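Local atomic coordinates of glutaredoxin (Grx-1) (Archaeoglobus fulgidus, PDB entry 3IC4), a protein that probably transfers electrons in thiol-disulfide exchange, as a small glutaredoxin of the thioredoxin superfamily. Residues L29-R34 with Y81-L86; E40-D45 with K53-K58. All coordinates share one frame; numbering follows the deposited sequence.

The two contacts put helices on the two faces of one four-stranded mixed sheet. Contact 1 joins helix 23-35 to the C-terminal helix 83-91 on one side; contact 2 lays helix 49-63 against strand 40-43 and the turn after it on the other. Their centres are about 19 Å apart with the chain's centre between them, and contact 2 lies inside the chain loop that contact 1 closes. Segments 29-34 and 40-45 touch through L29 CD2 and W43 CZ2 at 4.0 Å. The side chains of Y81 in contact 1 and I44 in contact 2 come close to C22 and C25, the likely thioredoxin-type CxxC pair at the start of helix 23-35, but do not reach them.

Contact 1: residues L29-R34 with Y81-L86; sequences LEFLKR and YNEEKL
F31 and L86 make the tight part of this helix-helix contact. The CB of L86 sits over one face of the phenyl ring in a CH-pi contact, 4.0 Å from the F31 ring centroid and 29° off its normal. The closest approach is from L86 CB to F31 CE2, at 3.5 Å. With CG anti to the backbone N (chi1 173°), F31 sends its ring across to the other helix, where L86 CD1 also reaches F31 CD2 at 4.1 Å. Both side chains are buried and lie alongside one another, pointing opposite ways; L86 goes on to touch T28 and V78.

Packing is looser toward Y81 and E83. The tyrosine ring offers F31 an edge, its CE1 4.2 Å from F31 CB, while the E83 carboxylate only skirts the phenyl ring. On the exposed flank of helix 23-35, K33 NZ and E30 OE2 form a salt bridge of 2.9 Å. N82 caps the second helix, its OD1 accepting from K85 N in the carbonyl plane. Two helices meeting beside each other on one face of the sheet, the first carrying the probable CxxC at its start and the second at the C-terminus, are typical of the glutaredoxin form of the thioredoxin fold.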
# COMPACT_ATOMS: atom_id res chain seq x y z
N LEU A 29 -0.46 7.65 4.95
CA LEU A 29 0.71 8.25 4.30
C LEU A 29 1.50 9.15 5.27
O LEU A 29 2.73 9.10 5.34
CB LEU A 29 0.26 9.03 3.06
CG LEU A 29 1.39 9.77 2.29
CD1 LEU A 29 2.10 8.79 1.44
CD2 LEU A 29 0.90 10.94 1.46
N GLU A 30 0.79 9.99 6.01
CA GLU A 30 1.42 10.87 6.98
C GLU A 30 2.06 10.07 8.11
O GLU A 30 3.13 10.44 8.59
CB GLU A 30 0.43 11.92 7.48
CG GLU A 30 -0.07 12.87 6.32
CD GLU A 30 1.01 13.69 5.67
OE1 GLU A 30 2.04 14.06 6.34
OE2 GLU A 30 0.88 14.04 4.46
N PHE A 31 1.43 8.97 8.51
CA PHE A 31 2.07 8.08 9.48
C PHE A 31 3.42 7.60 9.01
O PHE A 31 4.39 7.60 9.75
CB PHE A 31 1.16 6.89 9.82
CG PHE A 31 1.83 5.84 10.71
CD1 PHE A 31 1.84 5.98 12.08
CD2 PHE A 31 2.49 4.78 10.16
CE1 PHE A 31 2.55 5.07 12.87
CE2 PHE A 31 3.17 3.88 10.94
CZ PHE A 31 3.22 4.05 12.27
N LEU A 32 3.44 7.09 7.78
CA LEU A 32 4.65 6.50 7.20
C LEU A 32 5.70 7.55 7.04
O LEU A 32 6.87 7.30 7.30
CB LEU A 32 4.33 5.81 5.86
CG LEU A 32 3.46 4.55 5.95
CD1 LEU A 32 3.10 4.11 4.57
CD2 LEU A 32 4.12 3.47 6.78
N LYS A 33 5.29 8.76 6.66
CA LYS A 33 6.27 9.85 6.51
C LYS A 33 6.95 10.17 7.80
O LYS A 33 8.17 10.43 7.84
CB LYS A 33 5.60 11.13 5.99
CG LYS A 33 5.26 11.02 4.53
CD LYS A 33 4.26 12.02 3.91
CE LYS A 33 4.55 13.42 4.05
NZ LYS A 33 3.54 14.24 3.25
N ARG A 34 6.15 10.25 8.85
CA ARG A 34 6.61 10.60 10.19
C ARG A 34 7.50 9.48 10.77
O ARG A 34 8.50 9.72 11.46
CB ARG A 34 5.37 10.89 11.05
CG ARG A 34 5.67 11.24 12.47
CD ARG A 34 4.63 12.19 13.08
NE ARG A 34 5.13 12.65 14.41
CZ ARG A 34 5.82 13.78 14.71
NH1 ARG A 34 6.15 14.70 13.78
NH2 ARG A 34 6.18 14.00 15.99
N TYR A 81 -6.27 2.32 8.43
CA TYR A 81 -5.49 3.16 9.29
C TYR A 81 -5.67 2.80 10.75
O TYR A 81 -6.76 3.00 11.37
CB TYR A 81 -5.85 4.63 9.09
CG TYR A 81 -5.05 5.56 9.96
CD1 TYR A 81 -3.70 5.75 9.73
CD2 TYR A 81 -5.62 6.27 10.99
CE1 TYR A 81 -2.97 6.57 10.52
CE2 TYR A 81 -4.89 7.16 11.75
CZ TYR A 81 -3.58 7.30 11.52
OH TYR A 81 -2.85 8.22 12.28
N ASN A 82 -4.69 2.14 11.30
CA ASN A 82 -4.69 1.81 12.72
C ASN A 82 -3.29 2.03 13.18
O ASN A 82 -2.39 1.30 12.76
CB ASN A 82 -5.02 0.35 12.97
CG ASN A 82 -4.99 -0.02 14.48
OD1 ASN A 82 -3.94 -0.28 15.05
ND2 ASN A 82 -6.16 -0.04 15.10
N GLU A 83 -3.10 3.00 14.06
CA GLU A 83 -1.72 3.39 14.39
C GLU A 83 -0.94 2.32 15.13
O GLU A 83 0.24 2.10 14.87
CB GLU A 83 -1.77 4.62 15.25
CG GLU A 83 -2.10 5.89 14.55
CD GLU A 83 -1.75 7.07 15.44
OE1 GLU A 83 -0.65 7.66 15.22
OE2 GLU A 83 -2.56 7.37 16.36
N GLU A 84 -1.60 1.66 16.06
CA GLU A 84 -0.96 0.62 16.84
C GLU A 84 -0.49 -0.52 15.91
O GLU A 84 0.64 -0.95 15.98
CB GLU A 84 -1.96 0.09 17.89
CG GLU A 84 -2.53 1.16 18.90
CD GLU A 84 -3.17 2.49 18.27
OE1 GLU A 84 -4.13 2.41 17.41
OE2 GLU A 84 -2.71 3.61 18.68
N LYS A 85 -1.36 -0.97 15.02
CA LYS A 85 -1.04 -2.03 14.09
C LYS A 85 0.04 -1.62 13.10
O LYS A 85 0.93 -2.41 12.79
CB LYS A 85 -2.29 -2.49 13.33
CG LYS A 85 -3.22 -3.39 14.18
CD LYS A 85 -4.21 -4.17 13.29
CE LYS A 85 -5.41 -3.31 12.90
NZ LYS A 85 -6.68 -4.11 12.43
N LEU A 86 0.01 -0.37 12.63
CA LEU A 86 1.05 0.11 11.74
C LEU A 86 2.42 0.19 12.45
O LEU A 86 3.40 -0.20 11.89
CB LEU A 86 0.66 1.47 11.11
CG LEU A 86 -0.51 1.46 10.10
CD1 LEU A 86 -1.12 2.87 9.78
CD2 LEU A 86 -0.05 0.82 8.82

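Contact 2: residues E40-D45 with K53-K58; sequences EVIWID and KKVIEK
Strand 40-43, an outermost strand of the central sheet, packs here through its end and the following 3-10 turn against helix 49-63, with I42, I44, V55 and I56 making an entirely apolar contact. V55 points toward 40-45, and its CG1 branch, anti to the backbone N (chi1 179°), is the methyl that I42 and I44 both meet. I44 CG1 lies 3.9 Å from V55 CG1, and I42 CG2 approaches the same methyl at 4.0 Å, each isoleucine crossing the valine at a slant.

The next residue, I56, comes in from the side: its CG1 is 3.8 Å from I44 CG2, the two side chains crossing at about a right angle. In the thioredoxin fold this helix leads on from the edge strand and covers the sheet face turned away from helix 23-35, and the same core extends through V55 to Y17 on the neighbouring parallel strand 15-18. An alanine at I44 would lack both the CG2 that meets I56 and the CG1 that meets V55 CG1, and would probably leave a gap between turn and helix. I44 also touches R52 and V59 of the helix.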
# COMPACT_ATOMS: atom_id res chain seq x y z
N GLU A 40 7.18 3.14 -0.30
CA GLU A 40 6.63 3.50 -1.56
C GLU A 40 5.10 3.50 -1.47
O GLU A 40 4.52 2.72 -0.70
CB GLU A 40 7.15 2.54 -2.65
CG GLU A 40 8.68 2.50 -2.68
CD GLU A 40 9.33 3.83 -3.07
OE1 GLU A 40 8.70 4.63 -3.77
OE2 GLU A 40 10.48 4.09 -2.66
N VAL A 41 4.46 4.30 -2.30
CA VAL A 41 2.97 4.35 -2.36
C VAL A 41 2.50 4.19 -3.81
O VAL A 41 3.11 4.76 -4.73
CB VAL A 41 2.33 5.66 -1.77
CG1 VAL A 41 2.79 6.97 -2.44
CG2 VAL A 41 0.77 5.59 -1.86
N ILE A 42 1.48 3.36 -3.98
CA ILE A 42 0.75 3.26 -5.24
C ILE A 42 -0.66 3.84 -5.06
O ILE A 42 -1.46 3.29 -4.30
CB ILE A 42 0.68 1.83 -5.75
CG1 ILE A 42 2.11 1.28 -6.01
CG2 ILE A 42 -0.18 1.74 -6.99
CD1 ILE A 42 2.12 -0.19 -6.41
N TRP A 43 -0.94 4.92 -5.79
CA TRP A 43 -2.26 5.51 -5.82
C TRP A 43 -3.06 4.86 -6.97
O TRP A 43 -2.79 5.09 -8.20
CB TRP A 43 -2.12 6.99 -6.07
CG TRP A 43 -1.43 7.76 -5.03
CD1 TRP A 43 -0.40 8.64 -5.26
CD2 TRP A 43 -1.72 7.85 -3.62
NE1 TRP A 43 -0.04 9.24 -4.09
CE2 TRP A 43 -0.81 8.77 -3.06
CE3 TRP A 43 -2.66 7.26 -2.78
CZ2 TRP A 43 -0.85 9.14 -1.70
CZ3 TRP A 43 -2.65 7.61 -1.41
CH2 TRP A 43 -1.76 8.49 -0.89
N ILE A 44 -4.04 4.09 -6.59
CA ILE A 44 -4.77 3.26 -7.53
C ILE A 44 -5.61 4.18 -8.40
O ILE A 44 -5.85 3.89 -9.58
CB ILE A 44 -5.65 2.24 -6.74
CG1 ILE A 44 -4.74 1.29 -5.93
CG2 ILE A 44 -6.60 1.54 -7.67
CD1 ILE A 44 -5.43 0.33 -5.07
N ASP A 45 -6.03 5.31 -7.85
CA ASP A 45 -6.77 6.28 -8.63
C ASP A 45 -6.02 6.98 -9.76
O ASP A 45 -6.64 7.61 -10.63
CB ASP A 45 -7.42 7.27 -7.70
CG ASP A 45 -6.43 8.05 -6.86
OD1 ASP A 45 -5.61 7.46 -6.13
OD2 ASP A 45 -6.58 9.33 -6.87
N LYS A 53 -6.76 -2.44 -12.78
CA LYS A 53 -7.36 -3.75 -12.44
C LYS A 53 -6.33 -4.67 -11.85
O LYS A 53 -6.59 -5.38 -10.90
CB LYS A 53 -8.05 -4.38 -13.67
CG LYS A 53 -9.38 -3.68 -14.04
CD LYS A 53 -10.25 -4.47 -15.05
CE LYS A 53 -11.14 -3.44 -15.82
NZ LYS A 53 -12.07 -3.96 -16.89
N LYS A 54 -5.12 -4.65 -12.40
CA LYS A 54 -4.05 -5.50 -11.91
C LYS A 54 -3.65 -5.16 -10.46
O LYS A 54 -3.45 -6.08 -9.64
CB LYS A 54 -2.87 -5.34 -12.85
CG LYS A 54 -1.65 -6.16 -12.57
CD LYS A 54 -0.51 -5.63 -13.52
CE LYS A 54 0.37 -6.76 -14.15
NZ LYS A 54 1.76 -6.96 -13.52
N VAL A 55 -3.57 -3.86 -10.15
CA VAL A 55 -3.22 -3.41 -8.81
C VAL A 55 -4.34 -3.72 -7.83
O VAL A 55 -4.09 -4.15 -6.69
CB VAL A 55 -2.83 -1.96 -8.78
CG1 VAL A 55 -2.50 -1.53 -7.34
CG2 VAL A 55 -1.62 -1.76 -9.69
N ILE A 56 -5.57 -3.52 -8.29
CA ILE A 56 -6.74 -3.92 -7.46
C ILE A 56 -6.72 -5.42 -7.08
O ILE A 56 -6.96 -5.81 -5.93
CB ILE A 56 -8.11 -3.46 -8.06
CG1 ILE A 56 -8.19 -1.92 -8.05
CG2 ILE A 56 -9.25 -4.03 -7.17
CD1 ILE A 56 -9.25 -1.26 -8.95
N GLU A 57 -6.41 -6.27 -8.05
CA GLU A 57 -6.35 -7.69 -7.79
C GLU A 57 -5.19 -8.01 -6.87
O GLU A 57 -5.31 -8.89 -6.00
CB GLU A 57 -6.31 -8.49 -9.09
CG GLU A 57 -7.70 -8.56 -9.84
CD GLU A 57 -8.96 -8.74 -8.94
OE1 GLU A 57 -8.95 -9.49 -7.92
OE2 GLU A 57 -9.96 -8.08 -9.26
N LYS A 58 -4.11 -7.26 -6.99
CA LYS A 58 -2.96 -7.42 -6.09
C LYS A 58 -3.26 -7.08 -4.62
O LYS A 58 -2.92 -7.85 -3.71
CB LYS A 58 -1.83 -6.59 -6.58
CG LYS A 58 -0.55 -6.64 -5.75
CD LYS A 58 -0.02 -8.00 -5.66
CE LYS A 58 1.49 -8.06 -5.63
NZ LYS A 58 1.94 -9.45 -5.88